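Local coordinates for protein phosphoribosylglycinamide synthetase (PDB 4DIM) that probably binds ATP and a metal ion and acts as a ligase of the ATP-grasp type, related to the phosphoribosylglycinamide synthetases of purine synthesis, at residues A323-M328 against K386-L391; D350-T355 against Q376-E381. All blocks are in the same frame, centred on the assembly; numbering follows the deposited sequence.

Contact 1 of 2, residues A323-M328 against K386-L391; sequences AGLARM and KCKDKL
Leu325 carries its CG anti to the backbone N (chi1 174°), and that torsion starts the side chain from strand 323-328 on its way to helix 386-391; on the helix, Cys387 holds SG anti to its own carbonyl carbon (chi1 -75°), over the start of the strand. The result is a worked example of a helix laid on one face of a beta-sheet, the two short axes 8.3 Å apart and inclined at 37°. Leu325 uses a single branch for most of its contacts: CD2 lies 3.7 Å from Lys388 CA and 3.8 Å from Leu391 CG, about one turn further along the helix. Nearer its backbone, Leu325 meets Cys387, CB to CB at 3.9 Å, while the sulfur sits beside Ala323, with CB of Ala323 and SG of Cys387 4.0 Å apart.

Nearer the C-terminal end of the segment, Arg327 reaches the helix too. Its guanidinium has Leu325 CD2 over the centre of one face, 4.0 Å above the plane, and its NH2 comes within 4.1 Å of Lys388 CG, so it is the aliphatic part of the lysine that it meets. The charge of Arg327 is answered from elsewhere, by a salt bridge from NE to Glu216 on strand 206-219. With no hydrogen bond crossing between the two segments, helix and strand are joined by van der Waals contact, mostly between apolar side chains and the aliphatic stem of Lys388, and the arginine adds NH1 and NH2 against aliphatic carbons.

Contact 2 of 2, residues D350-T355 against Q376-E381; sequences DIVEIT and QIIVKE
Val352 and Glu353 both turn their backbone N-H groups to Ile378 O, at 2.8 Å from Val352 N and 3.1 Å from Glu353 N, the signature of a classic beta bulge in an antiparallel strand pair. The bond from Glu353 is the straighter, 164° at the hydrogen against 132° for Val352. The extra residue shifts the pairing by one, from Ile351 opposite Val379 to Glu353 opposite Ile378. Beyond it the regular pattern resumes: Ile378 N returns a bond to Glu353 O, and Thr355 and Gln376 exchange both of theirs.

On the face that carries Glu353, Thr355 and Gln376 lies a polar cluster. Gln376 NE2 donates to Glu353 OE2 over 2.7 Å, meeting the carboxylate on its syn side and 24° out of its plane. Thr355 OG1 gives the same oxygen a second bond, on its anti lone pair, so OE2 is gripped by two donors. The Glu353 side chain runs past Ile378, whose CD1 lies 3.8 Å from Glu353 CB and 3.6 Å from Glu353 OE1. An alanine in place of Glu353 would probably leave Gln376 NE2 and Thr355 OG1 without their shared acceptor and the amide freer to turn.

At the other end Val352 rests against the aliphatic stem of Lys380, its CG2 3.8 Å from Lys380 CG. Lys380 crosses Asp350 at about a right angle and forms a salt bridge with it, Asp350 OD1 to Lys380 NZ 3.6 Å. Further out, Ile291 of helix 285-293 covers Val352, Ile378 and Lys380, while helix 384-395 packs on Ile377 and Val379. The ammonium of Lys380 is positioned from outside the pair as well, by a hydrogen bond from NZ to Asp349 O.

In the fold
Strand 375-381 joins the two contacts: it lies between strands 323-329 and 351-356 in one antiparallel sheet and runs on into helix 384-395. Contact 1 is the buried one, setting that helix against the face of the sheet. Contact 2 lies at the sheet's margin, where 351-356 is the outermost strand within the chain; it is only partly buried and rests on backbone hydrogen bonds, a small polar cluster and some apolar pairs. The two touch directly, since Leu325 and Arg327 probably bond through their backbone N to Val379 and Ile377. Contact 1 is thus almost wholly van der Waals, whereas contact 2 adds hydrogen bonds and an ion pair, its Ile377 and Val379 still lying under the same helix.

Contact 1 of 2, residues A323-M328 against K386-L391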
ATOM      1  N   ALA A 323     -14.515  -4.132 -14.028  1.00 83.13           N
ATOM      2  CA  ALA A 323     -13.122  -3.782 -14.230  1.00 79.50           C
ATOM      3  C   ALA A 323     -12.935  -2.297 -13.826  1.00 81.17           C
ATOM      4  O   ALA A 323     -13.878  -1.505 -13.898  1.00 78.93           O
ATOM      5  CB  ALA A 323     -12.709  -4.024 -15.668  1.00 81.50           C
ATOM      6  N   GLY A 324     -11.753  -2.006 -13.276  1.00 77.03           N
ATOM      7  CA  GLY A 324     -11.305  -0.685 -12.863  1.00 74.94           C
ATOM      8  C   GLY A 324      -9.845  -0.447 -13.239  1.00 76.67           C
ATOM      9  O   GLY A 324      -9.040  -1.398 -13.332  1.00 73.92           O
ATOM     10  N   LEU A 325      -9.531   0.829 -13.557  1.00 72.60           N
ATOM     11  CA  LEU A 325      -8.195   1.292 -13.965  1.00 72.11           C
ATOM     12  C   LEU A 325      -7.963   2.648 -13.336  1.00 77.56           C
ATOM     13  O   LEU A 325      -8.785   3.544 -13.498  1.00 79.52           O
ATOM     14  CB  LEU A 325      -8.065   1.369 -15.512  1.00 74.44           C
ATOM     15  CG  LEU A 325      -6.765   1.980 -16.109  1.00 80.14           C
ATOM     16  CD1 LEU A 325      -5.538   1.206 -15.693  1.00 78.74           C
ATOM     17  CD2 LEU A 325      -6.815   2.037 -17.589  1.00 85.33           C
ATOM     18  N   ALA A 326      -6.862   2.800 -12.632  1.00 74.84           N
ATOM     19  CA  ALA A 326      -6.475   4.051 -11.973  1.00 75.51           C
ATOM     20  C   ALA A 326      -5.104   4.392 -12.408  1.00 81.82           C
ATOM     21  O   ALA A 326      -4.230   3.533 -12.331  1.00 81.75           O
ATOM     22  CB  ALA A 326      -6.515   3.918 -10.459  1.00 74.21           C
ATOM     23  N   ARG A 327      -4.911   5.597 -12.921  1.00 81.12           N
ATOM     24  CA  ARG A 327      -3.604   6.038 -13.356  1.00 83.29           C
ATOM     25  C   ARG A 327      -3.279   7.434 -12.895  1.00 90.38           C
ATOM     26  O   ARG A 327      -4.110   8.342 -13.017  1.00 89.12           O
ATOM     27  CB  ARG A 327      -3.567   6.004 -14.884  1.00 88.00           C
ATOM     28  CG  ARG A 327      -3.276   4.635 -15.408  1.00 93.10           C
ATOM     29  CD  ARG A 327      -2.955   4.722 -16.864  1.00 94.44           C
ATOM     30  NE  ARG A 327      -2.865   3.379 -17.420  1.00 81.49           N
ATOM     31  CZ  ARG A 327      -3.080   3.048 -18.680  1.00 95.90           C
ATOM     32  NH1 ARG A 327      -3.401   3.979 -19.578  1.00 95.71           N
ATOM     33  NH2 ARG A 327      -2.990   1.781 -19.060  1.00 95.10           N
HETATM   34  N   MSE A 328      -2.016   7.629 -12.476  1.00 82.76           N
HETATM   35  CA  MSE A 328      -1.506   8.956 -12.160  1.00 84.40           C
HETATM   36  C   MSE A 328      -1.230   9.686 -13.468  1.00 88.20           C
HETATM   37  O   MSE A 328      -0.720   9.073 -14.409  1.00 86.78           O
HETATM   38  CB  MSE A 328      -0.220   8.901 -11.324  1.00 88.79           C
HETATM   39  CG  MSE A 328      -0.332   8.091 -10.010  1.00 99.31           C
HETATM   40 SE   MSE A 328      -1.894   8.473  -8.763  0.73109.94          SE
HETATM   41  CE  MSE A 328      -3.014   6.848  -9.066  1.00103.20           C
ATOM     42  N   LYS A 386     -11.662  -2.066 -22.435  1.00 93.78           N
ATOM     43  CA  LYS A 386     -12.588  -0.928 -22.561  1.00 93.25           C
ATOM     44  C   LYS A 386     -12.171   0.210 -21.598  1.00 92.71           C
ATOM     45  O   LYS A 386     -12.257   1.374 -21.985  1.00 93.03           O
ATOM     46  CB  LYS A 386     -14.041  -1.357 -22.308  1.00 96.21           C
ATOM     47  CG  LYS A 386     -14.621  -2.358 -23.299  1.00106.67           C
ATOM     48  CD  LYS A 386     -15.866  -3.074 -22.753  1.00115.77           C
ATOM     49  CE  LYS A 386     -16.508  -3.937 -23.831  1.00131.11           C
ATOM     50  NZ  LYS A 386     -17.727  -4.668 -23.370  1.00138.60           N
ATOM     51  N   CYS A 387     -11.650  -0.131 -20.392  1.00 85.08           N
ATOM     52  CA  CYS A 387     -11.101   0.834 -19.428  1.00 81.84           C
ATOM     53  C   CYS A 387      -9.955   1.594 -20.042  1.00 88.78           C
ATOM     54  O   CYS A 387      -9.918   2.814 -19.951  1.00 89.21           O
ATOM     55  CB  CYS A 387     -10.620   0.138 -18.151  1.00 79.48           C
ATOM     56  SG  CYS A 387     -11.928  -0.391 -17.029  1.00 81.70           S
ATOM     57  N   LYS A 388      -8.951   0.852 -20.547  1.00 87.50           N
ATOM     58  CA  LYS A 388      -7.743   1.426 -21.160  1.00 87.57           C
ATOM     59  C   LYS A 388      -8.075   2.355 -22.334  1.00 93.82           C
ATOM     60  O   LYS A 388      -7.471   3.424 -22.440  1.00 95.10           O
ATOM     61  CB  LYS A 388      -6.803   0.332 -21.655  1.00 90.17           C
ATOM     62  CG  LYS A 388      -6.097  -0.446 -20.557  1.00 90.67           C
ATOM     63  CD  LYS A 388      -5.512  -1.711 -21.184  1.00 91.91           C
ATOM     64  CE  LYS A 388      -4.618  -2.560 -20.310  1.00103.23           C
ATOM     65  NZ  LYS A 388      -4.624  -3.988 -20.752  1.00115.43           N
ATOM     66  N   ASP A 389      -9.011   1.951 -23.210  1.00 90.71           N
ATOM     67  CA  ASP A 389      -9.431   2.771 -24.361  1.00 91.56           C
ATOM     68  C   ASP A 389     -10.117   4.022 -23.859  1.00 95.11           C
ATOM     69  O   ASP A 389      -9.785   5.106 -24.312  1.00 96.25           O
ATOM     70  CB  ASP A 389     -10.353   1.990 -25.307  1.00 95.48           C
ATOM     71  CG  ASP A 389      -9.686   0.832 -26.037  1.00110.62           C
ATOM     72  OD1 ASP A 389      -8.428   0.780 -26.062  1.00111.04           O
ATOM     73  OD2 ASP A 389     -10.421  -0.027 -26.592  1.00121.94           O
ATOM     74  N   LYS A 390     -10.988   3.888 -22.847  1.00 89.82           N
ATOM     75  CA  LYS A 390     -11.658   5.025 -22.212  1.00 88.85           C
ATOM     76  C   LYS A 390     -10.605   5.979 -21.601  1.00 91.93           C
ATOM     77  O   LYS A 390     -10.702   7.189 -21.767  1.00 92.52           O
ATOM     78  CB  LYS A 390     -12.665   4.523 -21.130  1.00 89.87           C
ATOM     79  CG  LYS A 390     -13.564   5.579 -20.530  1.00 98.52           C
ATOM     80  CD  LYS A 390     -14.999   5.074 -20.267  1.00113.86           C
ATOM     81  CE  LYS A 390     -15.916   5.306 -21.457  1.00138.98           C
ATOM     82  NZ  LYS A 390     -17.239   4.617 -21.325  1.00150.13           N
ATOM     83  N   LEU A 391      -9.574   5.432 -20.967  1.00 87.47           N
ATOM     84  CA  LEU A 391      -8.518   6.233 -20.337  1.00 86.70           C
ATOM     85  C   LEU A 391      -7.707   7.024 -21.378  1.00 91.69           C
ATOM     86  O   LEU A 391      -7.388   8.187 -21.137  1.00 90.99           O
ATOM     87  CB  LEU A 391      -7.578   5.311 -19.513  1.00 85.86           C
ATOM     88  CG  LEU A 391      -6.988   5.836 -18.181  1.00 88.47           C
ATOM     89  CD1 LEU A 391      -6.221   7.116 -18.351  1.00 91.44           C
ATOM     90  CD2 LEU A 391      -8.048   5.988 -17.151  1.00 88.16           C
TER

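Contact 2 of 2, residues D350-T355 against Q376-E381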
ATOM      1  N   ASP A 350     -18.940   6.300 -16.038  1.00113.49           N
ATOM      2  CA  ASP A 350     -17.815   5.357 -16.100  1.00109.43           C
ATOM      3  C   ASP A 350     -16.498   6.060 -15.712  1.00104.81           C
ATOM      4  O   ASP A 350     -15.515   5.383 -15.459  1.00 98.74           O
ATOM      5  CB  ASP A 350     -17.701   4.678 -17.488  1.00112.16           C
ATOM      6  CG  ASP A 350     -18.692   3.538 -17.711  1.00128.23           C
ATOM      7  OD1 ASP A 350     -19.464   3.215 -16.763  1.00129.07           O
ATOM      8  OD2 ASP A 350     -18.703   2.973 -18.833  1.00136.99           O
ATOM      9  N   ILE A 351     -16.488   7.397 -15.637  1.00 91.17           N
ATOM     10  CA  ILE A 351     -15.355   8.169 -15.130  1.00 89.04           C
ATOM     11  C   ILE A 351     -15.687   8.382 -13.673  1.00 92.84           C
ATOM     12  O   ILE A 351     -16.620   9.120 -13.335  1.00 94.34           O
ATOM     13  CB  ILE A 351     -15.082   9.501 -15.879  1.00 93.09           C
ATOM     14  CG1 ILE A 351     -14.929   9.276 -17.395  1.00 93.83           C
ATOM     15  CG2 ILE A 351     -13.820  10.158 -15.316  1.00 91.66           C
ATOM     16  CD1 ILE A 351     -14.827  10.504 -18.188  1.00 97.67           C
ATOM     17  N   VAL A 352     -14.998   7.640 -12.825  1.00 87.79           N
ATOM     18  CA  VAL A 352     -15.179   7.686 -11.389  1.00 87.38           C
ATOM     19  C   VAL A 352     -14.536   8.949 -10.841  1.00 92.70           C
ATOM     20  O   VAL A 352     -15.094   9.595  -9.959  1.00 94.59           O
ATOM     21  CB  VAL A 352     -14.567   6.420 -10.767  1.00 89.11           C
ATOM     22  CG1 VAL A 352     -14.522   6.518  -9.251  1.00 88.48           C
ATOM     23  CG2 VAL A 352     -15.320   5.170 -11.233  1.00 89.69           C
ATOM     24  N   GLU A 353     -13.342   9.272 -11.321  1.00 89.30           N
ATOM     25  CA  GLU A 353     -12.610  10.416 -10.820  1.00 89.64           C
ATOM     26  C   GLU A 353     -11.644  10.984 -11.842  1.00 91.37           C
ATOM     27  O   GLU A 353     -11.044  10.231 -12.601  1.00 88.81           O
ATOM     28  CB  GLU A 353     -11.818   9.998  -9.579  1.00 90.56           C
ATOM     29  CG  GLU A 353     -11.421  11.150  -8.695  1.00102.75           C
ATOM     30  CD  GLU A 353     -10.411  10.786  -7.633  1.00122.41           C
ATOM     31  OE1 GLU A 353     -10.702   9.906  -6.787  1.00117.18           O
ATOM     32  OE2 GLU A 353      -9.315  11.389  -7.652  1.00119.33           O
ATOM     33  N   ILE A 354     -11.564  12.324 -11.881  1.00 90.04           N
ATOM     34  CA  ILE A 354     -10.587  13.121 -12.623  1.00 90.20           C
ATOM     35  C   ILE A 354     -10.239  14.239 -11.697  1.00 97.77           C
ATOM     36  O   ILE A 354     -11.030  15.173 -11.565  1.00101.49           O
ATOM     37  CB  ILE A 354     -10.979  13.656 -14.035  1.00 92.96           C
ATOM     38  CG1 ILE A 354     -11.073  12.523 -15.071  1.00 91.24           C
ATOM     39  CG2 ILE A 354      -9.924  14.688 -14.500  1.00 93.91           C
ATOM     40  CD1 ILE A 354     -11.721  12.947 -16.415  1.00 96.23           C
ATOM     41  N   THR A 355      -9.109  14.140 -11.003  1.00 93.23           N
ATOM     42  CA  THR A 355      -8.713  15.216 -10.102  1.00 94.00           C
ATOM     43  C   THR A 355      -7.323  15.669 -10.427  1.00 92.65           C
ATOM     44  O   THR A 355      -6.458  14.854 -10.753  1.00 88.15           O
ATOM     45  CB  THR A 355      -8.818  14.782  -8.626  1.00105.94           C
ATOM     46  OG1 THR A 355      -7.993  13.645  -8.398  1.00105.26           O
ATOM     47  CG2 THR A 355     -10.262  14.505  -8.201  1.00106.10           C
ATOM     48  N   GLN A 376      -4.851  12.471 -11.097  1.00 88.28           N
ATOM     49  CA  GLN A 376      -5.202  11.065 -11.242  1.00 86.44           C
ATOM     50  C   GLN A 376      -6.557  10.904 -11.873  1.00 88.78           C
ATOM     51  O   GLN A 376      -7.435  11.760 -11.713  1.00 89.77           O
ATOM     52  CB  GLN A 376      -5.176  10.332  -9.901  1.00 88.43           C
ATOM     53  CG  GLN A 376      -6.283  10.755  -8.937  1.00 87.41           C
ATOM     54  CD  GLN A 376      -6.036  10.258  -7.551  1.00 91.43           C
ATOM     55  OE1 GLN A 376      -4.926   9.916  -7.160  1.00 87.79           O
ATOM     56  NE2 GLN A 376      -7.040  10.289  -6.749  1.00 87.25           N
ATOM     57  N   ILE A 377      -6.711   9.777 -12.572  1.00 83.67           N
ATOM     58  CA  ILE A 377      -7.896   9.373 -13.308  1.00 82.92           C
ATOM     59  C   ILE A 377      -8.315   7.997 -12.847  1.00 84.31           C
ATOM     60  O   ILE A 377      -7.486   7.093 -12.806  1.00 80.54           O
ATOM     61  CB  ILE A 377      -7.614   9.334 -14.841  1.00 86.73           C
ATOM     62  CG1 ILE A 377      -7.159  10.722 -15.385  1.00 88.39           C
ATOM     63  CG2 ILE A 377      -8.846   8.810 -15.614  1.00 87.47           C
ATOM     64  CD1 ILE A 377      -6.494  10.638 -16.707  1.00 92.11           C
ATOM     65  N   ILE A 378      -9.620   7.817 -12.604  1.00 82.31           N
ATOM     66  CA  ILE A 378     -10.179   6.525 -12.284  1.00 80.45           C
ATOM     67  C   ILE A 378     -11.382   6.277 -13.194  1.00 81.05           C
ATOM     68  O   ILE A 378     -12.299   7.087 -13.270  1.00 78.33           O
ATOM     69  CB  ILE A 378     -10.554   6.318 -10.806  1.00 83.43           C
ATOM     70  CG1 ILE A 378      -9.485   6.837  -9.882  1.00 82.40           C
ATOM     71  CG2 ILE A 378     -10.820   4.804 -10.558  1.00 85.58           C
ATOM     72  CD1 ILE A 378      -9.890   6.863  -8.510  1.00 90.92           C
ATOM     73  N   VAL A 379     -11.364   5.118 -13.853  1.00 78.74           N
ATOM     74  CA  VAL A 379     -12.441   4.651 -14.717  1.00 78.41           C
ATOM     75  C   VAL A 379     -12.824   3.222 -14.314  1.00 80.95           C
ATOM     76  O   VAL A 379     -12.042   2.529 -13.647  1.00 75.86           O
ATOM     77  CB  VAL A 379     -12.103   4.739 -16.196  1.00 81.46           C
ATOM     78  CG1 VAL A 379     -11.718   6.171 -16.564  1.00 82.43           C
ATOM     79  CG2 VAL A 379     -11.000   3.759 -16.578  1.00 80.42           C
ATOM     80  N   LYS A 380     -14.078   2.853 -14.663  1.00 80.79           N
ATOM     81  CA  LYS A 380     -14.701   1.545 -14.474  1.00 82.18           C
ATOM     82  C   LYS A 380     -15.415   1.181 -15.783  1.00 91.57           C
ATOM     83  O   LYS A 380     -15.902   2.085 -16.457  1.00 93.38           O
ATOM     84  CB  LYS A 380     -15.684   1.541 -13.261  1.00 84.31           C
ATOM     85  CG  LYS A 380     -16.897   2.471 -13.376  1.00 87.00           C
ATOM     86  CD  LYS A 380     -17.806   2.299 -12.169  1.00 93.66           C
ATOM     87  CE  LYS A 380     -18.952   3.271 -12.041  1.00 94.42           C
ATOM     88  NZ  LYS A 380     -19.855   3.287 -13.234  1.00122.46           N
ATOM     89  N   GLU A 381     -15.505  -0.114 -16.139  1.00 90.28           N
ATOM     90  CA  GLU A 381     -16.144  -0.572 -17.394  1.00 92.28           C
ATOM     91  C   GLU A 381     -16.249  -2.137 -17.358  1.00 97.28           C
ATOM     92  O   GLU A 381     -15.774  -2.718 -16.400  1.00 95.06           O
ATOM     93  CB  GLU A 381     -15.310  -0.046 -18.587  1.00 93.20           C
ATOM     94  CG  GLU A 381     -15.871  -0.234 -19.981  1.00111.49           C
ATOM     95  CD  GLU A 381     -17.312   0.048 -20.349  1.00123.70           C
ATOM     96  OE1 GLU A 381     -17.556   1.088 -21.005  1.00119.38           O
ATOM     97  OE2 GLU A 381     -18.131  -0.892 -20.216  1.00108.57           O
TER